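PDB 6EU4: tail spike protein from Acinetobacter phage vB_AbaP_AS12, which probably recognises and depolymerises the capsular polysaccharide of Acinetobacter baumannii, working as a trimeric spike on the phage tail. Local coordinates for residues I430-L435 against Y460-K465; S371-C374 against K380-L383; V414-P419 against A464-L469; Q524-S527 against N532-N535. One frame throughout, in Å; residues are numbered along the deposited sequence. Where two conformers were deposited one is given.

The chain is one of three in the assembly, and its strands form a long parallel beta-helix followed by a smaller sheet. Contact 2 comes first along the chain and packs the beta-helix interior. Contact 3 follows, its centre about 13 Å away; strands 380-384 and 414-417, one from each contact, are parallel neighbours. Contact 1 opens after the first segment of contact 3; the two share Ala464 and Lys465, their centres about 10 Å apart, and lie where the chain leaves the beta-helix and meets the other subunits. Contact 4 is last, in the six-strand sheet spanning 474-565, its nearest atoms about 9 Å from contact 3. The surroundings of all four include the third subunit.

Contact 1 of 4, residues I430-L435 against Y460-K465; sequences IGISSL and YQDGAK
Ile430 rests a methyl group on the ring of Tyr460, joining strand 430-432 to strand 458-462 through side chains alone. The CG2 methyl of Ile430 stands over the middle of the ring, 3.6 Å from the Tyr460 centroid and 14° off the ring normal, a well-centred CH-pi contact. Ile430 turns CG1 anti to the backbone N (chi1 172°), which leaves CG2 wedged between N and the carbonyl carbon and facing the tyrosine. Tyr460 in turn sets CG beside its own backbone N (chi1 -65°), and this turns a face of the ring to the isoleucine. From Ile430 CG1, the chain carries CD1 past the ring to the root of the other side chain, where CD1 lies 3.9 Å from Tyr460 CB. A beta-branched residue suits this place because one branch can cover the ring while the other packs at its base. Tyr460 also packs on Val455 of the adjoining strand and on Val470 of the second subunit.

Farther along, Ile432 and Asp462 cross at about a right angle, with Ile432 CD1 4.1 Å from Asp462 OD2. This is a looser touch, and that oxygen is hydrogen-bonded to Tyr445 OH on the neighbouring strand 443-445. The other oxygen, OD1, receives a weak bond from Gly463 N and lies close to Asp472 OD2 of the second subunit, a pair of like charges.

With no hydrogen bond between the segments, the contact rests on dispersion and the weak CH-pi attraction, while the Asp462 carboxylate takes its main partner, Tyr445 OH, outside it.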
loop_
_atom_site.group_PDB
_atom_site.type_symbol
_atom_site.label_atom_id
_atom_site.label_comp_id
_atom_site.label_asym_id
_atom_site.label_seq_id
_atom_site.Cartn_x
_atom_site.Cartn_y
_atom_site.Cartn_z
ATOM N N ILE A 430 10.268 -0.098 27.243
ATOM C CA ILE A 430 10.643 -1.133 26.286
ATOM C C ILE A 430 11.858 -1.854 26.850
ATOM O O ILE A 430 12.767 -1.220 27.401
ATOM C CB ILE A 430 10.914 -0.540 24.885
ATOM C CG1 ILE A 430 11.487 -1.597 23.938
ATOM C CG2 ILE A 430 11.828 0.672 24.937
ATOM C CD1 ILE A 430 11.331 -1.198 22.476
ATOM N N GLY A 431 11.869 -3.178 26.750
ATOM C CA GLY A 431 13.047 -3.905 27.207
ATOM C C GLY A 431 12.908 -5.407 27.089
ATOM O O GLY A 431 11.830 -5.950 26.809
ATOM N N ILE A 432 14.041 -6.066 27.319
ATOM C CA ILE A 432 14.104 -7.519 27.352
ATOM C C ILE A 432 13.310 -8.031 28.538
ATOM O O ILE A 432 13.403 -7.486 29.645
ATOM C CB ILE A 432 15.568 -7.971 27.442
ATOM C CG1 ILE A 432 16.304 -7.573 26.165
ATOM C CG2 ILE A 432 15.654 -9.478 27.667
ATOM C CD1 ILE A 432 17.800 -7.694 26.265
ATOM N N SER A 433 12.551 -9.102 28.329
ATOM C CA SER A 433 11.735 -9.660 29.394
ATOM C C SER A 433 11.690 -11.176 29.308
ATOM O O SER A 433 11.557 -11.735 28.217
ATOM C CB SER A 433 10.301 -9.133 29.310
ATOM O OG SER A 433 9.490 -9.703 30.328
ATOM N N SER A 434 11.767 -11.831 30.469
ATOM C CA SER A 434 11.516 -13.262 30.568
ATOM C C SER A 434 10.090 -13.555 31.017
ATOM O O SER A 434 9.761 -14.714 31.278
ATOM C CB SER A 434 12.505 -13.919 31.545
ATOM O OG SER A 434 12.310 -13.395 32.840
ATOM N N LEU A 435 9.244 -12.538 31.125
ATOM C CA LEU A 435 7.879 -12.744 31.577
ATOM C C LEU A 435 6.940 -13.023 30.401
ATOM O O LEU A 435 7.262 -12.775 29.233
ATOM C CB LEU A 435 7.392 -11.513 32.353
ATOM C CG LEU A 435 8.256 -11.021 33.519
ATOM C CD1 LEU A 435 7.618 -9.794 34.167
ATOM C CD2 LEU A 435 8.478 -12.110 34.550
ATOM N N TYR A 460 14.461 2.593 19.581
ATOM C CA TYR A 460 15.168 1.469 20.178
ATOM C C TYR A 460 15.317 0.375 19.138
ATOM O O TYR A 460 14.319 -0.103 18.587
ATOM C CB TYR A 460 14.414 0.951 21.401
ATOM C CG TYR A 460 14.364 1.966 22.509
ATOM C CD1 TYR A 460 13.336 2.918 22.576
ATOM C CD2 TYR A 460 15.366 2.004 23.475
ATOM C CE1 TYR A 460 13.305 3.855 23.586
ATOM C CE2 TYR A 460 15.339 2.939 24.490
ATOM C CZ TYR A 460 14.312 3.866 24.532
ATOM O OH TYR A 460 14.315 4.782 25.540
ATOM N N GLN A 461 16.558 -0.023 18.877
ATOM C CA GLN A 461 16.868 -1.132 17.991
ATOM C C GLN A 461 17.670 -2.178 18.762
ATOM O O GLN A 461 18.681 -1.850 19.403
ATOM C CB GLN A 461 17.666 -0.653 16.768
ATOM C CG GLN A 461 16.936 0.351 15.892
ATOM C CD GLN A 461 17.784 0.839 14.733
ATOM O OE1 GLN A 461 18.912 1.278 14.921
ATOM N NE2 GLN A 461 17.249 0.752 13.529
ATOM N N ASP A 462 17.231 -3.432 18.691
ATOM C CA ASP A 462 17.936 -4.509 19.376
ATOM C C ASP A 462 17.660 -5.823 18.658
ATOM O O ASP A 462 16.639 -5.986 17.995
ATOM C CB ASP A 462 17.484 -4.578 20.836
ATOM C CG ASP A 462 18.485 -5.271 21.753
ATOM O OD1 ASP A 462 19.557 -5.707 21.290
ATOM O OD2 ASP A 462 18.184 -5.367 22.963
ATOM N N GLY A 463 18.573 -6.773 18.807
ATOM C CA GLY A 463 18.352 -8.111 18.298
ATOM C C GLY A 463 19.218 -8.399 17.080
ATOM O O GLY A 463 19.899 -7.529 16.534
ATOM N N ALA A 464 19.165 -9.663 16.654
ATOM C CA ALA A 464 20.067 -10.121 15.595
ATOM C C ALA A 464 19.816 -9.429 14.254
ATOM O O ALA A 464 20.729 -9.378 13.418
ATOM C CB ALA A 464 19.947 -11.629 15.414
ATOM N N LYS A 465 18.615 -8.926 14.012
ATOM C CA LYS A 465 18.353 -8.228 12.759
ATOM C C LYS A 465 18.933 -6.821 12.753
ATOM O O LYS A 465 18.955 -6.174 11.698
ATOM C CB LYS A 465 16.855 -8.189 12.500
ATOM C CG LYS A 465 16.280 -9.594 12.246
ATOM C CD LYS A 465 14.905 -9.565 11.693
ATOM C CE LYS A 465 14.392 -11.000 11.495
ATOM N NZ LYS A 465 15.226 -11.770 10.520
#

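Contact 2 of 4, residues S371-C374 against K380-L383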
loop_
_atom_site.group_PDB
_atom_site.type_symbol
_atom_site.label_atom_id
_atom_site.label_comp_id
_atom_site.label_asym_id
_atom_site.label_seq_id
_atom_site.Cartn_x
_atom_site.Cartn_y
_atom_site.Cartn_z
ATOM N N SER A 371 -0.964 -8.819 25.546
ATOM C CA SER A 371 -0.292 -7.868 24.682
ATOM C C SER A 371 -1.180 -7.492 23.505
ATOM O O SER A 371 -1.909 -8.327 22.965
ATOM C CB SER A 371 1.043 -8.432 24.170
ATOM O OG SER A 371 0.888 -9.650 23.452
HETATM N N MSE A 372 -1.096 -6.241 23.076
HETATM C CA MSE A 372 -1.873 -5.855 21.905
HETATM C C MSE A 372 -1.330 -6.517 20.641
HETATM O O MSE A 372 -2.113 -7.018 19.823
HETATM C CB MSE A 372 -1.917 -4.340 21.737
HETATM C CG MSE A 372 -2.803 -3.649 22.764
HETATM SE SE MSE A 372 -4.719 -4.127 22.593
HETATM C CE MSE A 372 -4.794 -5.637 23.841
ATOM N N PHE A 373 -0.000 -6.550 20.503
ATOM C CA PHE A 373 0.672 -7.241 19.404
ATOM C C PHE A 373 1.439 -8.392 20.013
ATOM O O PHE A 373 2.443 -8.176 20.698
ATOM C CB PHE A 373 1.586 -6.287 18.628
ATOM C CG PHE A 373 0.836 -5.178 17.978
ATOM C CD1 PHE A 373 0.252 -5.356 16.724
ATOM C CD2 PHE A 373 0.650 -3.968 18.630
ATOM C CE1 PHE A 373 -0.488 -4.347 16.140
ATOM C CE2 PHE A 373 -0.091 -2.949 18.030
ATOM C CZ PHE A 373 -0.659 -3.147 16.789
ATOM N N CYS A 374 0.931 -9.606 19.820
ATOM C CA CYS A 374 1.585 -10.823 20.289
ATOM C C CYS A 374 2.301 -11.404 19.069
ATOM O O CYS A 374 1.667 -11.967 18.176
ATOM C CB CYS A 374 0.562 -11.781 20.881
ATOM S SG CYS A 374 1.281 -13.283 21.555
ATOM N N LYS A 380 7.053 -11.148 11.567
ATOM C CA LYS A 380 7.531 -9.797 11.297
ATOM C C LYS A 380 6.299 -8.922 11.279
ATOM O O LYS A 380 5.431 -9.114 10.424
ATOM C CB LYS A 380 8.245 -9.654 9.945
ATOM C CG LYS A 380 8.843 -10.863 9.346
ATOM C CD LYS A 380 9.229 -10.537 7.898
ATOM C CE LYS A 380 9.687 -11.722 7.141
ATOM N NZ LYS A 380 10.039 -11.375 5.732
ATOM N N VAL A 381 6.207 -7.975 12.207
ATOM C CA VAL A 381 5.053 -7.092 12.291
ATOM C C VAL A 381 5.573 -5.667 12.287
ATOM O O VAL A 381 6.453 -5.328 13.089
ATOM C CB VAL A 381 4.213 -7.368 13.554
ATOM C CG1 VAL A 381 3.175 -6.301 13.781
ATOM C CG2 VAL A 381 3.535 -8.733 13.454
ATOM N N LYS A 382 5.035 -4.837 11.392
ATOM C CA LYS A 382 5.454 -3.442 11.302
ATOM C C LYS A 382 4.244 -2.530 11.355
ATOM O O LYS A 382 3.269 -2.745 10.627
ATOM C CB LYS A 382 6.223 -3.163 10.012
ATOM C CG LYS A 382 6.622 -1.706 9.888
ATOM C CD LYS A 382 7.514 -1.524 8.687
ATOM C CE LYS A 382 8.057 -0.093 8.585
ATOM N NZ LYS A 382 8.724 0.150 7.259
ATOM N N LEU A 383 4.332 -1.493 12.191
ATOM C CA LEU A 383 3.336 -0.428 12.234
ATOM C C LEU A 383 3.916 0.755 11.476
ATOM O O LEU A 383 4.836 1.423 11.960
ATOM C CB LEU A 383 2.985 -0.051 13.669
ATOM C CG LEU A 383 2.664 -1.231 14.606
ATOM C CD1 LEU A 383 2.219 -0.732 15.949
ATOM C CD2 LEU A 383 1.617 -2.146 14.021
#
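Phe373 and Leu383 approach from opposite directions across the interior of the beta-helix. Here the packing is tight. The forked end of the leucine spreads across the far end of the phenyl ring: Leu383 CD2 is 3.7 Å from Phe373 CE1, while Leu383 CD1 is 3.8 Å from Phe373 CE2. Phe373 CZ lies between the two branches, 3.7 Å from Leu383 CD2. The methyls come at a slant to the ring. Leu383 places CG beside its backbone N (chi1 -49°), and an extended second torsion presents both methyls to the ring. A leucine fits because its branch point stands one carbon farther out than that of valine, far enough to reach the end of the ring.

The same ring is less closely met at its base. Val381, two residues back on the same face of strand 380-384, brings CG1 only to within 4.3 Å of Phe373 CD1. Phe337 of the preceding coil and Phe390 of the same coil also meet the phenylalanine and add to its hydrophobic surroundings.

The alternate residues of the strand, Lys380 and Lys382, point out of the coil and are partly exposed. Lys380 NZ forms a salt bridge with Glu344 and hydrogen-bonds to Glu420 O and Thr422 OG1 of the third subunit.

The strand is therefore amphipathic in alternation. Its inner side chains are held by dispersion and the exclusion of water, linking the corner at 372-373 to the facing wall, whereas its lysines face outward, to the neighbouring coil and the third subunit.

Contact 3 of 4, residues V414-P419 against A464-L469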
loop_
_atom_site.group_PDB
_atom_site.type_symbol
_atom_site.label_atom_id
_atom_site.label_comp_id
_atom_site.label_asym_id
_atom_site.label_seq_id
_atom_site.Cartn_x
_atom_site.Cartn_y
_atom_site.Cartn_z
ATOM N N VAL A 414 10.378 -10.153 14.757
ATOM C CA VAL A 414 10.775 -8.749 14.715
ATOM C C VAL A 414 9.511 -7.904 14.726
ATOM O O VAL A 414 8.511 -8.248 14.084
ATOM C CB VAL A 414 11.670 -8.435 13.503
ATOM C CG1 VAL A 414 10.962 -8.716 12.201
ATOM C CG2 VAL A 414 12.155 -6.993 13.565
ATOM N N PHE A 415 9.554 -6.817 15.495
ATOM C CA PHE A 415 8.449 -5.884 15.675
ATOM C C PHE A 415 8.987 -4.482 15.436
ATOM O O PHE A 415 9.990 -4.094 16.042
ATOM C CB PHE A 415 7.870 -6.004 17.093
ATOM C CG PHE A 415 6.719 -5.077 17.386
ATOM C CD1 PHE A 415 5.532 -5.155 16.664
ATOM C CD2 PHE A 415 6.805 -4.160 18.423
ATOM C CE1 PHE A 415 4.453 -4.329 16.972
ATOM C CE2 PHE A 415 5.736 -3.330 18.724
ATOM C CZ PHE A 415 4.563 -3.407 17.996
ATOM N N GLU A 416 8.322 -3.726 14.566
ATOM C CA GLU A 416 8.787 -2.407 14.150
ATOM C C GLU A 416 7.661 -1.402 14.355
ATOM O O GLU A 416 6.523 -1.656 13.959
ATOM C CB GLU A 416 9.246 -2.423 12.678
ATOM C CG GLU A 416 10.423 -3.382 12.423
ATOM C CD GLU A 416 10.645 -3.751 10.939
ATOM O OE1 GLU A 416 9.685 -3.799 10.149
ATOM O OE2 GLU A 416 11.797 -4.017 10.567
ATOM N N VAL A 417 7.975 -0.272 14.992
ATOM C CA VAL A 417 7.020 0.816 15.220
ATOM C C VAL A 417 7.624 2.103 14.690
ATOM O O VAL A 417 8.650 2.564 15.203
ATOM C CB VAL A 417 6.652 0.984 16.706
ATOM C CG1 VAL A 417 5.616 2.120 16.885
ATOM C CG2 VAL A 417 6.112 -0.303 17.303
ATOM N N SER A 418 6.979 2.693 13.690
ATOM C CA SER A 418 7.468 3.923 13.081
ATOM C C SER A 418 7.366 5.101 14.051
ATOM O O SER A 418 6.570 5.079 14.990
ATOM C CB SER A 418 6.665 4.233 11.814
ATOM O OG SER A 418 5.372 4.721 12.152
ATOM N N PRO A 419 8.145 6.174 13.814
ATOM C CA PRO A 419 8.059 7.355 14.692
ATOM C C PRO A 419 6.748 8.112 14.585
ATOM O O PRO A 419 6.422 8.866 15.509
ATOM C CB PRO A 419 9.238 8.239 14.233
ATOM C CG PRO A 419 9.519 7.819 12.859
ATOM C CD PRO A 419 9.204 6.322 12.810
ATOM N N ALA A 464 19.165 -9.663 16.654
ATOM C CA ALA A 464 20.067 -10.121 15.595
ATOM C C ALA A 464 19.816 -9.429 14.254
ATOM O O ALA A 464 20.729 -9.378 13.418
ATOM C CB ALA A 464 19.947 -11.629 15.414
ATOM N N LYS A 465 18.615 -8.926 14.012
ATOM C CA LYS A 465 18.353 -8.228 12.759
ATOM C C LYS A 465 18.933 -6.821 12.753
ATOM O O LYS A 465 18.955 -6.174 11.698
ATOM C CB LYS A 465 16.855 -8.189 12.500
ATOM C CG LYS A 465 16.280 -9.594 12.246
ATOM C CD LYS A 465 14.905 -9.565 11.693
ATOM C CE LYS A 465 14.392 -11.000 11.495
ATOM N NZ LYS A 465 15.226 -11.770 10.520
ATOM N N PHE A 466 19.425 -6.342 13.899
ATOM C CA PHE A 466 19.947 -4.988 14.041
ATOM C C PHE A 466 21.303 -5.081 14.727
ATOM O O PHE A 466 21.500 -4.634 15.866
ATOM C CB PHE A 466 18.974 -4.116 14.814
ATOM C CG PHE A 466 17.628 -4.033 14.179
ATOM C CD1 PHE A 466 17.425 -3.216 13.079
ATOM C CD2 PHE A 466 16.572 -4.780 14.644
ATOM C CE1 PHE A 466 16.206 -3.138 12.485
ATOM C CE2 PHE A 466 15.349 -4.709 14.035
ATOM C CZ PHE A 466 15.169 -3.894 12.948
ATOM N N SER A 467 22.259 -5.680 14.028
ATOM C CA SER A 467 23.587 -5.913 14.579
ATOM C C SER A 467 24.516 -4.726 14.393
ATOM O O SER A 467 25.388 -4.485 15.235
ATOM C CB SER A 467 24.222 -7.139 13.920
ATOM O OG SER A 467 25.570 -7.296 14.333
ATOM N N GLY A 468 24.361 -3.991 13.301
ATOM C CA GLY A 468 25.284 -2.899 13.046
ATOM C C GLY A 468 24.750 -1.967 11.983
ATOM O O GLY A 468 23.766 -2.257 11.296
ATOM N N LEU A 469 25.430 -0.824 11.882
ATOM C CA LEU A 469 25.141 0.231 10.914
ATOM C C LEU A 469 26.475 0.712 10.369
ATOM O O LEU A 469 27.323 1.174 11.139
ATOM C CB LEU A 469 24.392 1.394 11.566
ATOM C CG LEU A 469 24.189 2.636 10.702
ATOM C CD1 LEU A 469 23.544 2.316 9.367
ATOM C CD2 LEU A 469 23.323 3.630 11.480
#
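Val414 and Lys465 come together through their first torsions: chi1 of 61° at Val414 sets CG1 between the backbone N and the carbonyl carbon, and chi1 of -66° at Lys465 puts CG beside its own N. The valine setting places CG1 against the lysine chain, 4.1 Å from Lys465 CD, and sends CG2, anti to N, to the edge of the Phe466 ring. The side chains of Val414 and Lys465 cross at about a right angle, with Lys465 CD 3.9 Å from Val414 CB. The contact uses the aliphatic part of the lysine, and the long methylene chain suits a place beside a hydrophobic valine.

At the ring edge Val414 CG2 is 4.0 Å from Phe466 CE2. Glu416 OE2 lies near the same edge, the carboxylate and ring planes standing 57° apart. Ring hydrogens carry a slight positive charge, so this approach is probably mildly favourable. Separately, OE2 lies close to Glu420 OE1 of the third subunit, two like charges.

Strand 414-417 lies between its parallel neighbours 380-384 and 450-455 in the beta-helix, and segment 464-469 passes over its outward side chains. Pro419 of the third subunit packs on Lys465 and Phe466, after which Gly468 and Leu469 join parallel beta ladders with strands of both other chains.

Contact 4 of 4, residues Q524-S527 against N532-N535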
loop_
_atom_site.group_PDB
_atom_site.type_symbol
_atom_site.label_atom_id
_atom_site.label_comp_id
_atom_site.label_asym_id
_atom_site.label_seq_id
_atom_site.Cartn_x
_atom_site.Cartn_y
_atom_site.Cartn_z
ATOM N N GLN A 524 30.821 8.760 27.111
ATOM C CA GLN A 524 30.845 7.411 27.665
ATOM C C GLN A 524 31.096 6.408 26.544
ATOM O O GLN A 524 30.543 6.529 25.447
ATOM C CB GLN A 524 29.538 7.071 28.387
ATOM C CG GLN A 524 29.501 5.615 28.867
ATOM C CD GLN A 524 28.357 5.355 29.810
ATOM O OE1 GLN A 524 28.325 5.901 30.904
ATOM N NE2 GLN A 524 27.410 4.508 29.397
ATOM N N TRP A 525 31.967 5.446 26.808
ATOM C CA TRP A 525 32.131 4.292 25.944
ATOM C C TRP A 525 31.682 3.044 26.693
ATOM O O TRP A 525 31.741 2.975 27.926
ATOM C CB TRP A 525 33.582 4.116 25.516
ATOM C CG TRP A 525 34.136 5.142 24.565
ATOM C CD1 TRP A 525 34.055 5.111 23.221
ATOM C CD2 TRP A 525 34.904 6.317 24.895
ATOM N NE1 TRP A 525 34.703 6.194 22.674
ATOM C CE2 TRP A 525 35.230 6.951 23.683
ATOM C CE3 TRP A 525 35.325 6.899 26.091
ATOM C CZ2 TRP A 525 35.999 8.118 23.629
ATOM C CZ3 TRP A 525 36.061 8.079 26.034
ATOM C CH2 TRP A 525 36.393 8.665 24.816
ATOM N N SER A 526 31.290 2.034 25.919
ATOM C CA SER A 526 30.782 0.788 26.476
ATOM C C SER A 526 30.992 -0.347 25.487
ATOM O O SER A 526 30.927 -0.155 24.271
ATOM C CB SER A 526 29.290 0.905 26.789
ATOM O OG SER A 526 28.806 -0.323 27.276
ATOM N N SER A 527 31.150 -1.556 26.019
ATOM C CA SER A 527 30.973 -2.725 25.173
ATOM C C SER A 527 29.534 -2.808 24.671
ATOM O O SER A 527 29.296 -3.083 23.492
ATOM C CB SER A 527 31.359 -3.997 25.934
ATOM O OG SER A 527 30.801 -4.014 27.243
ATOM N N ASN A 532 25.892 -6.147 32.715
ATOM C CA ASN A 532 27.320 -5.957 32.923
ATOM C C ASN A 532 27.941 -5.429 31.640
ATOM O O ASN A 532 27.473 -5.733 30.543
ATOM C CB ASN A 532 28.020 -7.256 33.324
ATOM C CG ASN A 532 27.704 -7.668 34.753
ATOM O OD1 ASN A 532 28.141 -7.031 35.701
ATOM N ND2 ASN A 532 26.926 -8.732 34.906
ATOM N N SER A 533 29.003 -4.640 31.785
ATOM C CA SER A 533 29.625 -4.005 30.627
ATOM C C SER A 533 31.028 -3.514 30.982
ATOM O O SER A 533 31.323 -3.205 32.139
ATOM C CB SER A 533 28.790 -2.828 30.106
ATOM O OG SER A 533 28.478 -1.898 31.136
ATOM N N TYR A 534 31.882 -3.472 29.965
ATOM C CA TYR A 534 33.093 -2.662 29.991
ATOM C C TYR A 534 32.715 -1.220 29.706
ATOM O O TYR A 534 31.868 -0.954 28.847
ATOM C CB TYR A 534 34.091 -3.123 28.927
ATOM C CG TYR A 534 34.616 -4.499 29.143
ATOM C CD1 TYR A 534 35.709 -4.712 29.963
ATOM C CD2 TYR A 534 34.031 -5.604 28.521
ATOM C CE1 TYR A 534 36.200 -5.989 30.176
ATOM C CE2 TYR A 534 34.519 -6.870 28.738
ATOM C CZ TYR A 534 35.605 -7.049 29.563
ATOM O OH TYR A 534 36.120 -8.291 29.802
ATOM N N ASN A 535 33.362 -0.287 30.399
ATOM C CA ASN A 535 33.076 1.125 30.179
ATOM C C ASN A 535 34.332 1.971 30.301
ATOM O O ASN A 535 35.323 1.592 30.933
ATOM C CB ASN A 535 32.027 1.660 31.162
ATOM C CG ASN A 535 30.660 1.041 30.950
ATOM O OD1 ASN A 535 30.309 0.050 31.589
ATOM N ND2 ASN A 535 29.892 1.614 30.046
HETATM O O HOH W 1 27.206 0.628 29.277
HETATM O O HOH W 2 28.078 -4.995 27.767
#
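Ser526 and Asn535 face each other as a non-hydrogen-bonded pair of an antiparallel beta-hairpin, their CA atoms 4.4 Å apart, where strand 520-526 turns back into strand 535-542. Both side chains project from the same face of the sheet, and the asparagine amide leans across toward the other strand. Asn535 sets CG beside its backbone N (chi1 -66°), which lets ND2 reach Trp525 O at 3.1 Å. This bond is bent, 140° at the hydrogen, and the oxygen lies somewhat out of the amide plane. The same nitrogen donates to a water that also accepts from Ser526 OG. At the other end of the amide, OD1 accepts from Ser533 OG at 2.7 Å and from Arg491 NE, so partners at both ends fix its rotation. An asparagine suits the site by offering a donor and an acceptor on one short stem.

Gln524 lies beside this amide with its own plane turned 69° away. The two nitrogens do not bond to each other; Gln524 NE2 gives its hydrogens to Gly495 O and Leu490 O, and its OE1 accepts from Gln537. Trp525 turns its indole away from the hairpin partner, and its NE1 donates to Gln523 OE1 of the third subunit.

At the turn, Ser527 OG lies at the edge of the Tyr534 ring, near its plane, and the serine is gripped twice. Its backbone N donates to Tyr534 O at 3.0 Å, and its OG accepts from Tyr534 N at 3.0 Å. Ser527 OG also donates to a water 2.9 Å away, which in turn donates to Asn532 O.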